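Local coordinates for protein ricin B lectin (Clostridium thermocellum, PDB 3VSF) that is an exo-beta-1,3-galactanase that probably hydrolyses beta-1,3-linked galactan from chain ends and carries a galactose-binding ricin-type lectin domain, at residues 148-153 / 161-166; 370-375 / 389-394; 39-44 / 343-348; 55-60 / 85-90. One frame throughout, in Å; residues are numbered along the deposited sequence.

Contact 1: 148-153 / 161-166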
loop_
_atom_site.group_PDB
_atom_site.type_symbol
_atom_site.label_atom_id
_atom_site.label_comp_id
_atom_site.label_asym_id
_atom_site.label_seq_id
_atom_site.Cartn_x
_atom_site.Cartn_y
_atom_site.Cartn_z
ATOM N N ALA A 148 -0.637 24.024 -8.585
ATOM C CA ALA A 148 -0.951 23.609 -7.226
ATOM C C ALA A 148 -1.876 24.627 -6.574
ATOM O O ALA A 148 -1.938 25.781 -6.996
ATOM C CB ALA A 148 0.323 23.455 -6.413
ATOM N N ALA A 149 -2.601 24.194 -5.548
ATOM C CA ALA A 149 -3.496 25.083 -4.818
ATOM C C ALA A 149 -3.258 24.949 -3.319
ATOM O O ALA A 149 -2.823 23.901 -2.844
ATOM C CB ALA A 149 -4.944 24.781 -5.161
ATOM N N VAL A 150 -3.539 26.016 -2.578
ATOM C CA VAL A 150 -3.271 26.033 -1.145
ATOM C C VAL A 150 -4.465 26.539 -0.340
ATOM O O VAL A 150 -5.250 27.357 -0.816
ATOM C CB VAL A 150 -2.041 26.905 -0.818
ATOM C CG1 VAL A 150 -1.636 26.729 0.637
ATOM C CG2 VAL A 150 -0.883 26.557 -1.738
ATOM N N ALA A 151 -4.590 26.038 0.885
ATOM C CA ALA A 151 -5.618 26.486 1.815
ATOM C C ALA A 151 -5.121 26.248 3.235
ATOM O O ALA A 151 -4.054 25.669 3.431
ATOM C CB ALA A 151 -6.917 25.740 1.572
ATOM N N TYR A 152 -5.886 26.697 4.226
ATOM C CA TYR A 152 -5.497 26.489 5.617
ATOM C C TYR A 152 -6.630 26.770 6.598
ATOM O O TYR A 152 -7.632 27.396 6.250
ATOM C CB TYR A 152 -4.267 27.331 5.971
ATOM C CG TYR A 152 -4.532 28.816 6.047
ATOM C CD1 TYR A 152 -4.631 29.461 7.273
ATOM C CD2 TYR A 152 -4.682 29.575 4.894
ATOM C CE1 TYR A 152 -4.872 30.820 7.350
ATOM C CE2 TYR A 152 -4.925 30.935 4.960
ATOM C CZ TYR A 152 -5.019 31.551 6.190
ATOM O OH TYR A 152 -5.260 32.904 6.257
ATOM N N SER A 153 -6.457 26.296 7.828
ATOM C CA SER A 153 -7.452 26.472 8.876
ATOM C C SER A 153 -6.797 26.365 10.248
ATOM O O SER A 153 -5.761 25.717 10.400
ATOM C CB SER A 153 -8.558 25.424 8.742
ATOM O OG SER A 153 -9.490 25.523 9.803
ATOM N N THR A 161 -9.866 27.914 4.501
ATOM C CA THR A 161 -9.968 29.113 3.680
ATOM C C THR A 161 -9.013 29.024 2.494
ATOM O O THR A 161 -7.794 29.003 2.663
ATOM C CB THR A 161 -9.667 30.392 4.490
ATOM O OG1 THR A 161 -8.260 30.489 4.741
ATOM C CG2 THR A 161 -10.417 30.374 5.815
ATOM N N TYR A 162 -9.575 28.963 1.292
ATOM C CA TYR A 162 -8.775 28.852 0.079
ATOM C C TYR A 162 -7.908 30.092 -0.112
ATOM O O TYR A 162 -8.335 31.209 0.176
ATOM C CB TYR A 162 -9.680 28.644 -1.136
ATOM C CG TYR A 162 -8.935 28.372 -2.422
ATOM C CD1 TYR A 162 -8.652 29.397 -3.314
ATOM C CD2 TYR A 162 -8.516 27.088 -2.745
ATOM C CE1 TYR A 162 -7.974 29.152 -4.491
ATOM C CE2 TYR A 162 -7.836 26.833 -3.920
ATOM C CZ TYR A 162 -7.568 27.868 -4.789
ATOM O OH TYR A 162 -6.891 27.620 -5.962
ATOM N N ILE A 163 -6.686 29.889 -0.594
ATOM C CA ILE A 163 -5.758 30.993 -0.804
ATOM C C ILE A 163 -5.622 31.338 -2.283
ATOM O O ILE A 163 -6.151 32.347 -2.745
ATOM C CB ILE A 163 -4.364 30.680 -0.230
ATOM C CG1 ILE A 163 -4.454 30.400 1.271
ATOM C CG2 ILE A 163 -3.408 31.831 -0.492
ATOM C CD1 ILE A 163 -3.108 30.176 1.927
ATOM N N ARG A 164 -4.911 30.492 -3.021
ATOM C CA ARG A 164 -4.644 30.748 -4.430
ATOM C C ARG A 164 -4.176 29.489 -5.149
ATOM O O ARG A 164 -3.805 28.500 -4.516
ATOM C CB ARG A 164 -3.578 31.832 -4.574
ATOM C CG ARG A 164 -2.328 31.549 -3.760
ATOM C CD ARG A 164 -1.061 31.914 -4.511
ATOM N NE ARG A 164 0.131 31.508 -3.772
ATOM C CZ ARG A 164 1.367 31.564 -4.256
ATOM N NH1 ARG A 164 1.581 32.010 -5.487
ATOM N NH2 ARG A 164 2.390 31.172 -3.508
ATOM N N SER A 165 -4.197 29.536 -6.476
ATOM C CA SER A 165 -3.653 28.464 -7.297
ATOM C C SER A 165 -2.544 29.034 -8.171
ATOM O O SER A 165 -2.626 30.179 -8.616
ATOM C CB SER A 165 -4.749 27.836 -8.158
ATOM O OG SER A 165 -5.352 28.798 -9.004
ATOM N N PHE A 166 -1.506 28.242 -8.413
ATOM C CA PHE A 166 -0.331 28.746 -9.111
ATOM C C PHE A 166 0.598 27.629 -9.562
ATOM O O PHE A 166 0.588 26.532 -9.004
ATOM C CB PHE A 166 0.446 29.689 -8.193
ATOM C CG PHE A 166 1.056 29.004 -7.003
ATOM C CD1 PHE A 166 2.398 28.663 -6.997
ATOM C CD2 PHE A 166 0.283 28.683 -5.900
ATOM C CE1 PHE A 166 2.962 28.025 -5.905
ATOM C CE2 PHE A 166 0.839 28.045 -4.806
ATOM C CZ PHE A 166 2.181 27.716 -4.811
#
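T161 meets Y152 through both backbone and side chain. Its N donates to Y152 O at 2.9 Å, while its OG1 stands over one face of the phenol ring, offset toward the rim, 3.4 Å from Y152 CE2. Y162 turns to the other surface of the sheet. With CG anti to the backbone N (chi1 -174°), its ring lies along strand 147-153, toward A149; V150 O lies above one ring face, and CE2 comes 3.8 Å from A149 CB; the hydroxyl is hydrogen-bonded to E111. I163 N then donates to V150 O (2.9 Å), and the I163 side chain fits between V150 CG1 and the Y152 ring, crossing the latter at about a right angle with CG1 at the ring edge. These strands form an antiparallel beta hairpin, the outer half of a four-stranded blade in the GH43 beta-propeller. R164 O next accepts from V150 N at 3.2 Å; I163 and R164 thus both face V150, as in a classic beta bulge. S165 packs its CB against that of A149 in a non-hydrogen-bonded pair, with OG bonded to R147. At F166 the pairing is regular again: its N and O bond A148 O and A148 N, the latter at 2.8 Å. The ring presents its edge to V150 CG2, 3.8 Å from CE2, while the R164 guanidinium lies over one of its faces.

Contact 2: 370-375 / 389-394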
loop_
_atom_site.group_PDB
_atom_site.type_symbol
_atom_site.label_atom_id
_atom_site.label_comp_id
_atom_site.label_asym_id
_atom_site.label_seq_id
_atom_site.Cartn_x
_atom_site.Cartn_y
_atom_site.Cartn_z
ATOM N N SER A 370 8.084 -39.724 5.032
ATOM C CA SER A 370 9.134 -39.389 5.991
ATOM C C SER A 370 8.614 -39.294 7.420
ATOM O O SER A 370 9.338 -39.585 8.372
ATOM C CB SER A 370 9.810 -38.074 5.602
ATOM O OG SER A 370 8.912 -36.985 5.725
ATOM N N GLY A 371 7.361 -38.880 7.567
ATOM C CA GLY A 371 6.786 -38.663 8.881
ATOM C C GLY A 371 7.170 -37.301 9.428
ATOM O O GLY A 371 6.779 -36.930 10.535
ATOM N N LYS A 372 7.945 -36.557 8.645
ATOM C CA LYS A 372 8.346 -35.205 9.014
ATOM C C LYS A 372 7.236 -34.217 8.662
ATOM O O LYS A 372 6.338 -34.535 7.883
ATOM C CB LYS A 372 9.641 -34.818 8.298
ATOM C CG LYS A 372 10.829 -35.713 8.616
ATOM C CD LYS A 372 11.301 -35.526 10.048
ATOM C CE LYS A 372 12.562 -36.330 10.329
ATOM N NZ LYS A 372 12.337 -37.796 10.193
ATOM N N VAL A 373 7.302 -33.020 9.237
ATOM C CA VAL A 373 6.271 -32.012 9.008
ATOM C C VAL A 373 6.806 -30.794 8.260
ATOM O O VAL A 373 8.004 -30.515 8.283
ATOM C CB VAL A 373 5.633 -31.545 10.329
ATOM C CG1 VAL A 373 5.004 -32.723 11.058
ATOM C CG2 VAL A 373 6.670 -30.859 11.205
ATOM N N LEU A 374 5.905 -30.073 7.600
ATOM C CA LEU A 374 6.276 -28.882 6.847
ATOM C C LEU A 374 6.822 -27.812 7.785
ATOM O O LEU A 374 6.205 -27.491 8.801
ATOM C CB LEU A 374 5.076 -28.342 6.071
ATOM C CG LEU A 374 5.418 -27.459 4.870
ATOM C CD1 LEU A 374 6.234 -28.250 3.861
ATOM C CD2 LEU A 374 4.158 -26.905 4.228
ATOM N N ASP A 375 7.981 -27.261 7.437
ATOM C CA ASP A 375 8.671 -26.320 8.309
ATOM C C ASP A 375 9.458 -25.298 7.494
ATOM O O ASP A 375 9.576 -25.421 6.274
ATOM C CB ASP A 375 9.611 -27.079 9.252
ATOM C CG ASP A 375 10.221 -26.190 10.318
ATOM O OD1 ASP A 375 9.523 -25.278 10.805
ATOM O OD2 ASP A 375 11.401 -26.403 10.672
ATOM N N GLN A 389 11.355 -29.995 5.387
ATOM C CA GLN A 389 10.659 -30.895 6.295
ATOM C C GLN A 389 11.494 -31.071 7.556
ATOM O O GLN A 389 12.724 -31.091 7.497
ATOM C CB GLN A 389 10.410 -32.254 5.639
ATOM C CG GLN A 389 11.665 -33.096 5.453
ATOM C CD GLN A 389 11.354 -34.523 5.049
ATOM O OE1 GLN A 389 10.201 -34.873 4.803
ATOM N NE2 GLN A 389 12.385 -35.355 4.979
ATOM N N TRP A 390 10.826 -31.190 8.697
ATOM C CA TRP A 390 11.527 -31.352 9.964
ATOM C C TRP A 390 10.720 -32.213 10.926
ATOM O O TRP A 390 9.526 -32.434 10.723
ATOM C CB TRP A 390 11.817 -29.989 10.592
ATOM C CG TRP A 390 12.979 -30.003 11.535
ATOM C CD1 TRP A 390 12.945 -30.241 12.878
ATOM C CD2 TRP A 390 14.352 -29.767 11.204
ATOM N NE1 TRP A 390 14.212 -30.169 13.404
ATOM C CE2 TRP A 390 15.095 -29.879 12.396
ATOM C CE3 TRP A 390 15.026 -29.473 10.014
ATOM C CZ2 TRP A 390 16.476 -29.707 12.433
ATOM C CZ3 TRP A 390 16.397 -29.302 10.054
ATOM C CH2 TRP A 390 17.108 -29.420 11.255
ATOM N N THR A 391 11.380 -32.695 11.974
ATOM C CA THR A 391 10.726 -33.534 12.969
ATOM C C THR A 391 9.688 -32.739 13.755
ATOM O O THR A 391 9.942 -31.606 14.165
ATOM C CB THR A 391 11.744 -34.144 13.950
ATOM O OG1 THR A 391 12.724 -34.895 13.223
ATOM C CG2 THR A 391 11.045 -35.057 14.944
ATOM N N ASP A 392 8.520 -33.340 13.957
ATOM C CA ASP A 392 7.453 -32.708 14.722
ATOM C C ASP A 392 7.947 -32.349 16.119
ATOM O O ASP A 392 8.078 -33.218 16.980
ATOM C CB ASP A 392 6.243 -33.640 14.815
ATOM C CG ASP A 392 5.024 -32.960 15.412
ATOM O OD1 ASP A 392 5.194 -31.984 16.173
ATOM O OD2 ASP A 392 3.894 -33.405 15.120
ATOM N N ASN A 393 8.221 -31.067 16.339
ATOM C CA ASN A 393 8.700 -30.602 17.636
ATOM C C ASN A 393 7.774 -29.563 18.266
ATOM O O ASN A 393 8.162 -28.858 19.197
ATOM C CB ASN A 393 10.124 -30.050 17.520
ATOM C CG ASN A 393 10.199 -28.799 16.668
ATOM O OD1 ASN A 393 9.283 -28.498 15.903
ATOM N ND2 ASN A 393 11.299 -28.064 16.791
ATOM N N GLY A 394 6.553 -29.477 17.748
ATOM C CA GLY A 394 5.550 -28.571 18.282
ATOM C C GLY A 394 5.974 -27.114 18.269
ATOM O O GLY A 394 5.508 -26.318 19.087
#
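S370 and Q389 are joined side chain to side chain at the mouth of a beta hairpin belonging to the ricin-type beta-trefoil domain. S370 OG donates to Q389 OE1 at 2.6 Å, approaching from above the amide plane rather than within it. The same hydroxyl accepts from K372 N (3.1 Å), closing an ST turn, and is also bonded by N367 ND2, so one oxygen gathers three partners. The other end of the Q389 amide is satisfied too, NE2 reaching the backbone oxygen of E476. Between the strands proper, V373 and W390 make an antiparallel hydrogen-bonded pair: V373 N gives to W390 O at 2.7 Å, and W390 N returns a bond to V373 O at 2.9 Å. K372 lays its aliphatic chain across this junction, CB close to W390 O and CD beside T391 N; bends at chi2 and chi4 then carry NZ off to the T475 carbonyl. T391 OG1, 3.2 Å from K372 CE, has its hydrogen bond with D477, and T391 O accepts from Q398 NE2. Beyond it, D392 packs CB against V373 CG1, while its OD1 accepts from G394 N at 3.3 Å in an Asx turn.

Contact 3: 39-44 / 343-348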
loop_
_atom_site.group_PDB
_atom_site.type_symbol
_atom_site.label_atom_id
_atom_site.label_comp_id
_atom_site.label_asym_id
_atom_site.label_seq_id
_atom_site.Cartn_x
_atom_site.Cartn_y
_atom_site.Cartn_z
ATOM N N GLU A 39 -13.432 -5.679 16.673
ATOM C CA GLU A 39 -13.409 -6.138 15.289
ATOM C C GLU A 39 -12.846 -5.060 14.367
ATOM O O GLU A 39 -13.507 -4.627 13.422
ATOM C CB GLU A 39 -14.816 -6.540 14.837
ATOM C CG GLU A 39 -14.866 -7.247 13.490
ATOM C CD GLU A 39 -16.284 -7.544 13.041
ATOM O OE1 GLU A 39 -16.452 -8.205 11.994
ATOM O OE2 GLU A 39 -17.231 -7.116 13.733
ATOM N N GLY A 40 -11.621 -4.626 14.650
ATOM C CA GLY A 40 -10.964 -3.615 13.841
ATOM C C GLY A 40 -10.409 -4.191 12.553
ATOM O O GLY A 40 -9.198 -4.185 12.332
ATOM N N VAL A 41 -11.300 -4.688 11.700
ATOM C CA VAL A 41 -10.896 -5.333 10.457
ATOM C C VAL A 41 -11.431 -4.597 9.231
ATOM O O VAL A 41 -12.600 -4.214 9.184
ATOM C CB VAL A 41 -11.359 -6.802 10.414
ATOM C CG1 VAL A 41 -11.022 -7.429 9.070
ATOM C CG2 VAL A 41 -10.725 -7.587 11.552
ATOM N N ILE A 42 -10.563 -4.407 8.241
ATOM C CA ILE A 42 -10.923 -3.712 7.013
ATOM C C ILE A 42 -10.943 -4.671 5.828
ATOM O O ILE A 42 -10.101 -5.562 5.729
ATOM C CB ILE A 42 -9.930 -2.578 6.704
ATOM C CG1 ILE A 42 -9.757 -1.669 7.923
ATOM C CG2 ILE A 42 -10.393 -1.781 5.500
ATOM C CD1 ILE A 42 -8.763 -0.552 7.707
ATOM N N VAL A 43 -11.904 -4.482 4.931
ATOM C CA VAL A 43 -12.006 -5.309 3.735
ATOM C C VAL A 43 -11.617 -4.516 2.492
ATOM O O VAL A 43 -12.349 -3.629 2.060
ATOM C CB VAL A 43 -13.432 -5.860 3.551
ATOM C CG1 VAL A 43 -13.491 -6.785 2.345
ATOM C CG2 VAL A 43 -13.884 -6.585 4.808
ATOM N N ASN A 44 -10.460 -4.838 1.923
ATOM C CA ASN A 44 -9.971 -4.141 0.738
ATOM C C ASN A 44 -10.817 -4.419 -0.498
ATOM O O ASN A 44 -11.582 -5.384 -0.537
ATOM C CB ASN A 44 -8.508 -4.498 0.467
ATOM C CG ASN A 44 -7.573 -3.967 1.534
ATOM O OD1 ASN A 44 -7.796 -2.893 2.092
ATOM N ND2 ASN A 44 -6.519 -4.719 1.824
ATOM N N SER A 343 -8.142 -9.017 3.760
ATOM C CA SER A 343 -8.674 -8.411 4.975
ATOM C C SER A 343 -7.526 -8.032 5.907
ATOM O O SER A 343 -6.617 -8.828 6.139
ATOM C CB SER A 343 -9.634 -9.370 5.683
ATOM O OG SER A 343 -10.741 -9.688 4.857
ATOM N N VAL A 344 -7.570 -6.814 6.434
ATOM C CA VAL A 344 -6.499 -6.311 7.286
ATOM C C VAL A 344 -7.002 -5.956 8.681
ATOM O O VAL A 344 -8.038 -5.312 8.829
ATOM C CB VAL A 344 -5.828 -5.069 6.664
ATOM C CG1 VAL A 344 -4.790 -4.490 7.614
ATOM C CG2 VAL A 344 -5.199 -5.419 5.326
ATOM N N LYS A 345 -6.263 -6.380 9.701
ATOM C CA LYS A 345 -6.602 -6.039 11.078
ATOM C C LYS A 345 -5.716 -4.902 11.574
ATOM O O LYS A 345 -4.500 -4.925 11.387
ATOM C CB LYS A 345 -6.456 -7.255 11.993
ATOM C CG LYS A 345 -7.000 -7.032 13.396
ATOM C CD LYS A 345 -5.972 -7.379 14.460
ATOM C CE LYS A 345 -6.518 -7.116 15.854
ATOM N NZ LYS A 345 -5.510 -7.404 16.912
ATOM N N ILE A 346 -6.332 -3.908 12.205
ATOM C CA ILE A 346 -5.600 -2.745 12.692
ATOM C C ILE A 346 -5.908 -2.444 14.156
ATOM O O ILE A 346 -7.069 -2.396 14.560
ATOM C CB ILE A 346 -5.913 -1.491 11.851
ATOM C CG1 ILE A 346 -5.556 -1.726 10.383
ATOM C CG2 ILE A 346 -5.166 -0.284 12.394
ATOM C CD1 ILE A 346 -5.761 -0.511 9.504
ATOM N N ASP A 347 -4.856 -2.245 14.944
ATOM C CA ASP A 347 -5.004 -1.825 16.332
ATOM C C ASP A 347 -4.178 -0.565 16.561
ATOM O O ASP A 347 -3.031 -0.635 17.002
ATOM C CB ASP A 347 -4.561 -2.936 17.286
ATOM C CG ASP A 347 -5.014 -2.694 18.716
ATOM O OD1 ASP A 347 -6.163 -2.241 18.910
ATOM O OD2 ASP A 347 -4.222 -2.954 19.647
ATOM N N ALA A 348 -4.770 0.585 16.250
ATOM C CA ALA A 348 -4.070 1.864 16.316
ATOM C C ALA A 348 -3.439 2.120 17.681
ATOM O O ALA A 348 -2.385 2.750 17.779
ATOM C CB ALA A 348 -5.012 3.001 15.943
#
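G40 sits at the centre of an inverse gamma turn, and its O accepts from I346 N at 2.9 Å. Here the chain enters strand 41-43, which runs antiparallel to 343-347 and attaches the start of the modelled chain, as an edge strand, to the segment following the last propeller blade. V41 forms a non-hydrogen-bonded pair with K345: CG2 meets K345 CG at 4.2 Å, the two side chains crossing at about a right angle, while CG1 leans toward S343 CB. I42 faces the other way and pairs with V344 through two bonds, I42 N to V344 O (2.7 Å) and V344 N to I42 O (2.9 Å). With CG1 anti to the carbonyl carbon (chi1 -52°), I42 extends CD1 to within 3.5 Å of I346 CD1, on a buried surface completed by W325, F48 and I353. V43 lies opposite S343 on the more exposed side. N44 then brings ND2 alongside V344 CG2, its OD1 held by the backbone N of W325. Three backbone N-H...O bonds thus set the register, and the division of side chains implies a two-sided pairing: I42, V344 and I346 form an apolar, buried face, whereas V41, V43 and K345 lie on the more exposed one.

Contact 4: 55-60 / 85-90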
loop_
_atom_site.group_PDB
_atom_site.type_symbol
_atom_site.label_atom_id
_atom_site.label_comp_id
_atom_site.label_asym_id
_atom_site.label_seq_id
_atom_site.Cartn_x
_atom_site.Cartn_y
_atom_site.Cartn_z
ATOM N N VAL A 55 -21.329 5.588 2.503
ATOM C CA VAL A 55 -20.072 5.341 1.806
ATOM C C VAL A 55 -19.109 6.521 1.924
ATOM O O VAL A 55 -19.445 7.650 1.567
ATOM C CB VAL A 55 -20.310 5.018 0.317
ATOM C CG1 VAL A 55 -21.313 5.992 -0.287
ATOM C CG2 VAL A 55 -18.998 5.041 -0.449
ATOM N N ILE A 56 -17.912 6.250 2.433
ATOM C CA ILE A 56 -16.873 7.268 2.543
ATOM C C ILE A 56 -16.389 7.692 1.158
ATOM O O ILE A 56 -16.072 6.849 0.320
ATOM C CB ILE A 56 -15.675 6.761 3.372
ATOM C CG1 ILE A 56 -16.113 6.442 4.804
ATOM C CG2 ILE A 56 -14.550 7.786 3.373
ATOM C CD1 ILE A 56 -14.995 5.935 5.691
ATOM N N HIS A 57 -16.340 8.999 0.922
ATOM C CA HIS A 57 -15.882 9.534 -0.357
ATOM C C HIS A 57 -14.671 10.448 -0.190
ATOM O O HIS A 57 -14.803 11.671 -0.163
ATOM C CB HIS A 57 -17.015 10.274 -1.076
ATOM C CG HIS A 57 -17.783 11.212 -0.197
ATOM N ND1 HIS A 57 -17.607 12.579 -0.230
ATOM C CD2 HIS A 57 -18.733 10.979 0.740
ATOM C CE1 HIS A 57 -18.415 13.146 0.647
ATOM N NE2 HIS A 57 -19.108 12.198 1.250
ATOM N N ALA A 58 -13.492 9.844 -0.078
ATOM C CA ALA A 58 -12.249 10.596 0.072
ATOM C C ALA A 58 -11.182 10.075 -0.884
ATOM O O ALA A 58 -10.114 9.633 -0.461
ATOM C CB ALA A 58 -11.759 10.529 1.510
ATOM N N HIS A 59 -11.479 10.138 -2.177
ATOM C CA HIS A 59 -10.592 9.607 -3.202
ATOM C C HIS A 59 -9.313 10.429 -3.334
ATOM O O HIS A 59 -9.319 11.641 -3.113
ATOM C CB HIS A 59 -11.325 9.538 -4.540
ATOM C CG HIS A 59 -12.661 8.868 -4.459
ATOM N ND1 HIS A 59 -12.997 8.005 -3.438
ATOM C CD2 HIS A 59 -13.748 8.940 -5.262
ATOM C CE1 HIS A 59 -14.231 7.570 -3.619
ATOM N NE2 HIS A 59 -14.709 8.123 -4.720
ATOM N N GLY A 60 -8.221 9.762 -3.695
ATOM C CA GLY A 60 -6.925 10.408 -3.804
ATOM C C GLY A 60 -6.560 11.130 -2.523
ATOM O O GLY A 60 -5.792 12.090 -2.533
ATOM N N GLY A 85 -16.373 18.765 -3.354
ATOM C CA GLY A 85 -15.898 19.080 -2.018
ATOM C C GLY A 85 -14.750 18.201 -1.561
ATOM O O GLY A 85 -14.547 17.104 -2.081
ATOM N N VAL A 86 -13.989 18.693 -0.590
ATOM C CA VAL A 86 -12.906 17.920 0.003
ATOM C C VAL A 86 -13.327 17.427 1.381
ATOM O O VAL A 86 -13.209 18.146 2.374
ATOM C CB VAL A 86 -11.614 18.748 0.122
ATOM C CG1 VAL A 86 -10.531 17.947 0.829
ATOM C CG2 VAL A 86 -11.142 19.191 -1.252
ATOM N N SER A 87 -13.824 16.195 1.432
ATOM C CA SER A 87 -14.370 15.632 2.659
ATOM C C SER A 87 -13.306 15.419 3.731
ATOM O O SER A 87 -12.111 15.387 3.443
ATOM C CB SER A 87 -15.087 14.313 2.364
ATOM O OG SER A 87 -16.062 14.483 1.350
ATOM N N CYS A 88 -13.760 15.273 4.972
ATOM C CA CYS A 88 -12.866 15.030 6.096
ATOM C C CYS A 88 -13.493 14.055 7.083
ATOM O O CYS A 88 -14.579 14.300 7.609
ATOM C CB CYS A 88 -12.521 16.339 6.804
ATOM S SG CYS A 88 -11.564 16.125 8.322
ATOM N N TYR A 89 -12.805 12.946 7.331
ATOM C CA TYR A 89 -13.289 11.940 8.267
ATOM C C TYR A 89 -12.342 11.800 9.455
ATOM O O TYR A 89 -11.124 11.870 9.302
ATOM C CB TYR A 89 -13.473 10.597 7.560
ATOM C CG TYR A 89 -14.511 10.628 6.460
ATOM C CD1 TYR A 89 -14.184 11.061 5.182
ATOM C CD2 TYR A 89 -15.817 10.222 6.700
ATOM C CE1 TYR A 89 -15.129 11.091 4.174
ATOM C CE2 TYR A 89 -16.769 10.246 5.697
ATOM C CZ TYR A 89 -16.419 10.681 4.437
ATOM O OH TYR A 89 -17.363 10.708 3.437
ATOM N N ARG A 90 -12.915 11.599 10.637
ATOM C CA ARG A 90 -12.141 11.545 11.871
ATOM C C ARG A 90 -12.295 10.193 12.561
ATOM O O ARG A 90 -13.368 9.590 12.525
ATOM C CB ARG A 90 -12.585 12.671 12.807
ATOM C CG ARG A 90 -11.907 12.675 14.165
ATOM C CD ARG A 90 -12.459 13.791 15.036
ATOM N NE ARG A 90 -13.907 13.688 15.199
ATOM C CZ ARG A 90 -14.532 13.686 16.372
ATOM N NH1 ARG A 90 -13.837 13.786 17.496
ATOM N NH2 ARG A 90 -15.854 13.587 16.421
#
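I56 and Y89 pack as a CH-pi pair: the I56 CG2 methyl sits over the phenol face, 3.6 Å from the ring centroid, with the two side chains running antiparallel alongside one another. At the far end of the same ring, Y89 OH accepts a nearly straight hydrogen bond from H57 N (3.2 Å, 169°). The imidazole of H57 folds back over this hydroxyl, chi1 46° placing CG between the backbone N and the carbonyl carbon. Y89 consequently directs its edge at the imidazole face in a T-shaped stack, with centroids 5.9 Å apart and planes at 86°. S87, two residues earlier on the strand, turns its CB toward segment 55-60, and its OG is hydrogen-bonded to E102. A58 adds a looser methyl contact, CB lying 4.3 Å from Y89 CE1.

Around this first shell, Y323 OH bonds I56 O and A58 N, bracketing H57 from its backbone side, and Y76 meets the imidazole edge-to-face. W72 touches I56 and A58, while the Y99 ring meets that of Y89. Strand 83-91 is an inner member of the first four-stranded sheet, whereas Y323 belongs to the last. Segment 55-60 therefore binds to both, an arrangement consistent with ring closure in the five-bladed beta-propeller of family GH43.

Contacts 1 and 4 lie in blades of the propeller, contact 3 in the small three-stranded sheet beside them, and contact 2 in the beta-trefoil. Contact 4 lies on the first blade and contact 1 on the last two strands of the second, their centres about 18 Å apart; both fall within the long excursion between the strands joined by contact 3, which brings together segments about 300 residues apart. Between centres, contact 3 is about 19 Å from contact 4 and about 33 Å from contact 2, consistent with a position between propeller and trefoil. Contacts 1 and 2 lie on opposite sides of the chain's centre, their own centres about 63 Å apart, in keeping with two structured parts of this chain, the propeller completed before the trefoil begins.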